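Local coordinates for protein secretin XcpQ (PDB 4E9J) that forms the outer-membrane channel of the type II secretion system, through which folded exoproteins such as elastase leave the cell, its N0, N1 and N2 domains lying in the periplasm, at residues 122-126 with 148-152; 181-186 with 237-242. One frame throughout, in Å; residues are numbered along the deposited sequence.

Contact 1 of 2, residues 122-126 with 148-152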
# COMPACT_ATOMS: atom_id res chain seq x y z
N GLN A 122 -7.27 -18.69 10.54
CA GLN A 122 -8.56 -18.19 11.05
C GLN A 122 -8.98 -16.83 10.54
O GLN A 122 -10.18 -16.61 10.37
CB GLN A 122 -8.52 -18.10 12.58
CG GLN A 122 -8.27 -19.42 13.29
CD GLN A 122 -8.12 -19.21 14.77
OE1 GLN A 122 -7.07 -19.48 15.37
NE2 GLN A 122 -9.16 -18.73 15.42
N SER A 123 -8.05 -15.90 10.34
CA SER A 123 -8.40 -14.55 9.94
C SER A 123 -8.19 -14.28 8.45
O SER A 123 -7.24 -14.82 7.86
CB SER A 123 -7.59 -13.56 10.76
OG SER A 123 -7.80 -13.88 12.12
N PRO A 124 -9.05 -13.40 7.85
CA PRO A 124 -8.83 -12.99 6.45
C PRO A 124 -7.48 -12.29 6.37
O PRO A 124 -7.19 -11.47 7.25
CB PRO A 124 -9.98 -12.03 6.15
CG PRO A 124 -10.94 -12.17 7.27
CD PRO A 124 -10.17 -12.66 8.46
N VAL A 125 -6.61 -12.66 5.39
CA VAL A 125 -5.25 -12.10 5.32
C VAL A 125 -5.21 -10.61 5.20
O VAL A 125 -4.31 -10.01 5.77
CB VAL A 125 -4.30 -12.74 4.26
CG1 VAL A 125 -3.75 -14.03 4.78
CG2 VAL A 125 -4.95 -12.92 2.89
N SER A 126 -6.14 -10.00 4.43
CA SER A 126 -6.19 -8.55 4.25
C SER A 126 -6.24 -7.78 5.57
O SER A 126 -5.68 -6.71 5.66
CB SER A 126 -7.38 -8.14 3.38
OG SER A 126 -8.59 -8.54 4.00
N ALA A 148 -5.62 -18.33 -1.55
CA ALA A 148 -5.02 -19.33 -0.67
C ALA A 148 -5.02 -18.86 0.80
O ALA A 148 -4.55 -19.59 1.67
CB ALA A 148 -3.59 -19.61 -1.11
N ASN A 149 -5.57 -17.65 1.07
CA ASN A 149 -5.56 -16.96 2.36
C ASN A 149 -4.13 -16.96 2.94
O ASN A 149 -3.88 -17.34 4.10
CB ASN A 149 -6.60 -17.51 3.34
CG ASN A 149 -6.98 -16.48 4.37
OD1 ASN A 149 -7.42 -15.39 4.01
ND2 ASN A 149 -6.84 -16.76 5.65
N ALA A 150 -3.20 -16.55 2.08
CA ALA A 150 -1.79 -16.54 2.40
C ALA A 150 -1.18 -15.17 2.14
O ALA A 150 -1.72 -14.36 1.38
CB ALA A 150 -1.07 -17.61 1.57
N LEU A 151 -0.04 -14.94 2.78
CA LEU A 151 0.77 -13.73 2.64
C LEU A 151 2.09 -14.15 1.98
O LEU A 151 2.61 -15.19 2.34
CB LEU A 151 1.14 -13.18 4.03
CG LEU A 151 0.03 -12.56 4.85
CD1 LEU A 151 0.48 -12.33 6.28
CD2 LEU A 151 -0.43 -11.26 4.23
N ILE A 152 2.65 -13.33 1.11
CA ILE A 152 3.98 -13.55 0.56
C ILE A 152 4.85 -12.49 1.21
O ILE A 152 4.55 -11.31 1.04
CB ILE A 152 4.08 -13.42 -0.96
CG1 ILE A 152 3.29 -14.51 -1.66
CG2 ILE A 152 5.59 -13.49 -1.40
CD1 ILE A 152 2.93 -14.18 -3.07
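One side-chain amide holds two backbone groups of the facing segment at once. Asn149 donates from ND2 to Ser123 O at 3.0 Å, and its OD1 accepts from Val125 N at 3.2 Å. The first bond is nearly straight; the second is more bent, at 153°. Pro124 lies between the two bonded groups, so the amide spans the turn that leads into helix 125-132. This is the N1 domain of the secretin, where that helix follows strand 114-119 and packs near strand 150-155.

Asn149 sits in a G1 beta bulge: it and Ala150 both face Val145. Its phi/psi of 49/50 is the left-handed conformation found at the first position of such a bulge. The backbone of Asn149 also pairs with Val120, and ND2 has a further hydrogen bond to Val120 O. The bulge places the amide beside the strand-to-helix connection. The same connection is also held by Asp171, which accepts hydrogen bonds from the backbone N of Gln122 and Ser123.

Beside the polar pair the contact turns apolar. Val125 points toward strand 150-155 and is buried. Leu151 reaches past it to Ile129 and Ile132 of the helix, which joins the contact to the core of the domain. Val125 CG1 lies 3.7 Å from Ala150 N and 4.1 Å from Leu151 CG.

Contact 2 of 2, residues 181-186 with 237-242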
# COMPACT_ATOMS: atom_id res chain seq x y z
N ILE A 181 -1.89 6.24 16.74
CA ILE A 181 -1.44 7.44 17.45
C ILE A 181 -0.07 7.83 16.96
O ILE A 181 0.88 7.09 17.16
CB ILE A 181 -1.39 7.26 18.97
CG1 ILE A 181 -2.73 6.83 19.50
CG2 ILE A 181 -0.91 8.57 19.66
CD1 ILE A 181 -2.65 6.34 20.88
N ASN A 182 0.03 9.01 16.36
CA ASN A 182 1.28 9.58 15.86
C ASN A 182 1.89 10.32 17.02
O ASN A 182 1.35 11.32 17.44
CB ASN A 182 0.99 10.54 14.72
CG ASN A 182 0.32 9.86 13.58
OD1 ASN A 182 0.96 9.21 12.79
ND2 ASN A 182 -0.99 9.94 13.51
N LEU A 183 2.97 9.83 17.59
CA LEU A 183 3.56 10.46 18.77
C LEU A 183 4.33 11.72 18.39
O LEU A 183 5.26 11.64 17.61
CB LEU A 183 4.48 9.47 19.50
CG LEU A 183 3.86 8.16 19.94
CD1 LEU A 183 4.92 7.16 20.22
CD2 LEU A 183 2.96 8.34 21.14
N ARG A 184 3.93 12.89 18.93
CA ARG A 184 4.62 14.15 18.62
C ARG A 184 5.88 14.39 19.48
O ARG A 184 6.81 15.01 19.01
CB ARG A 184 3.63 15.34 18.79
CG ARG A 184 4.20 16.69 18.39
CD ARG A 184 3.15 17.78 18.36
NE ARG A 184 3.71 19.07 17.95
CZ ARG A 184 3.07 20.24 17.99
NH1 ARG A 184 1.82 20.31 18.46
NH2 ARG A 184 3.67 21.35 17.58
N TYR A 185 5.87 13.99 20.75
CA TYR A 185 6.96 14.26 21.69
C TYR A 185 7.76 13.01 22.10
O TYR A 185 8.98 13.07 22.20
CB TYR A 185 6.39 14.92 22.96
CG TYR A 185 5.56 16.14 22.64
CD1 TYR A 185 6.14 17.30 22.14
CD2 TYR A 185 4.17 16.09 22.71
CE1 TYR A 185 5.37 18.41 21.79
CE2 TYR A 185 3.39 17.19 22.36
CZ TYR A 185 3.99 18.35 21.92
OH TYR A 185 3.23 19.45 21.59
N GLY A 186 7.06 11.93 22.39
CA GLY A 186 7.68 10.70 22.84
C GLY A 186 8.36 9.90 21.76
O GLY A 186 8.16 10.14 20.56
N ALA A 237 -2.22 5.84 26.15
CA ALA A 237 -1.15 6.19 25.21
C ALA A 237 -1.03 7.70 25.04
O ALA A 237 0.08 8.23 25.03
CB ALA A 237 -1.38 5.53 23.87
N GLN A 238 -2.16 8.40 25.01
CA GLN A 238 -2.10 9.85 24.89
C GLN A 238 -1.45 10.54 26.09
O GLN A 238 -0.69 11.48 25.88
CB GLN A 238 -3.48 10.43 24.51
CG GLN A 238 -3.89 10.03 23.07
CD GLN A 238 -3.08 10.70 22.00
OE1 GLN A 238 -2.17 11.49 22.28
NE2 GLN A 238 -3.41 10.42 20.74
N SER A 239 -1.57 9.96 27.31
CA SER A 239 -0.89 10.51 28.50
C SER A 239 0.64 10.37 28.46
O SER A 239 1.32 11.07 29.20
CB SER A 239 -1.46 9.89 29.78
OG SER A 239 -0.95 8.60 30.05
N LEU A 240 1.20 9.44 27.66
CA LEU A 240 2.65 9.28 27.54
C LEU A 240 3.25 10.26 26.54
O LEU A 240 4.46 10.45 26.54
CB LEU A 240 3.02 7.85 27.11
CG LEU A 240 2.47 6.73 27.99
CD1 LEU A 240 2.91 5.37 27.46
CD2 LEU A 240 2.88 6.91 29.46
N ASP A 241 2.42 10.85 25.68
CA ASP A 241 2.86 11.84 24.71
C ASP A 241 2.45 13.26 25.10
O ASP A 241 2.06 14.04 24.26
CB ASP A 241 2.29 11.44 23.34
CG ASP A 241 2.99 12.09 22.17
OD1 ASP A 241 4.24 12.10 22.15
OD2 ASP A 241 2.30 12.53 21.25
N THR A 242 2.52 13.56 26.42
CA THR A 242 2.14 14.86 27.01
C THR A 242 3.39 15.72 27.14
O THR A 242 3.45 16.80 26.56
CB THR A 242 1.42 14.63 28.36
OG1 THR A 242 0.20 13.93 28.12
CG2 THR A 242 1.13 15.93 29.11
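Ile181 lies near the end of strand 178-182, the first of the N2 domain, and points toward helix 227-240. Its CD1 meets Ala237 CB at 3.3 Å, a tight apolar contact. Its CG2 lies 3.3 Å from Gln238 NE2, so the aliphatic branch also covers the polar end of Gln238. Asn182 points away from the helix. Its backbone N bonds to Asp177 of the second subunit, and Gln238 NE2 makes a weak hydrogen bond to the same Asp177. The dimer contact thus runs along the edge of this one.

At Leu183 the chain leaves the strand and begins to turn. The Leu183 side chain packs on Ala191 and Leu221, inside the domain. Its CA passes 3.5 Å from Asp241 OD2.

The next three residues turn their backbone NH groups to the Asp241 carboxylate. Arg184 N donates to OD2 of Asp241 at 2.9 Å. Tyr185 N and Gly186 N both donate to Asp241 OD1, at 2.9 and 2.8 Å. The Arg184 side chain is extended, and its guanidinium leads away from the acid. The Tyr185 ring has Asp241 O at its edge, and its CD2 lies 4.0 Å from Thr242 O, in the last modelled residue. Gly186 comes closest in the backbone, its CA 5.3 Å from the CA of Asp241.

Asp241 follows the last turn of helix 227-240. Its charge is met here by peptide NH groups, not by the guanidinium of Arg184. Three donors on one carboxylate fix the conformation of the 184-186 turn against the end of the helix.

From the N terminus the chain first passes through the N0 domain and then enters N1. Contact 1 closes a loop there, in which residues 127-147 carry the rest of helix 125-132 and strand 141-145. Helix 157-171 follows, and the chain goes on into N2. Contact 2 closes a longer loop of 50 residues, from the end of strand 178-182 to the C-terminal end of helix 227-240. It thus joins the two ends of the N2 domain. The contacts neither nest nor cross, since the first closes before the second opens. Their centres are 32 Å apart and their nearest atoms about 17 Å, so each ties together its own domain.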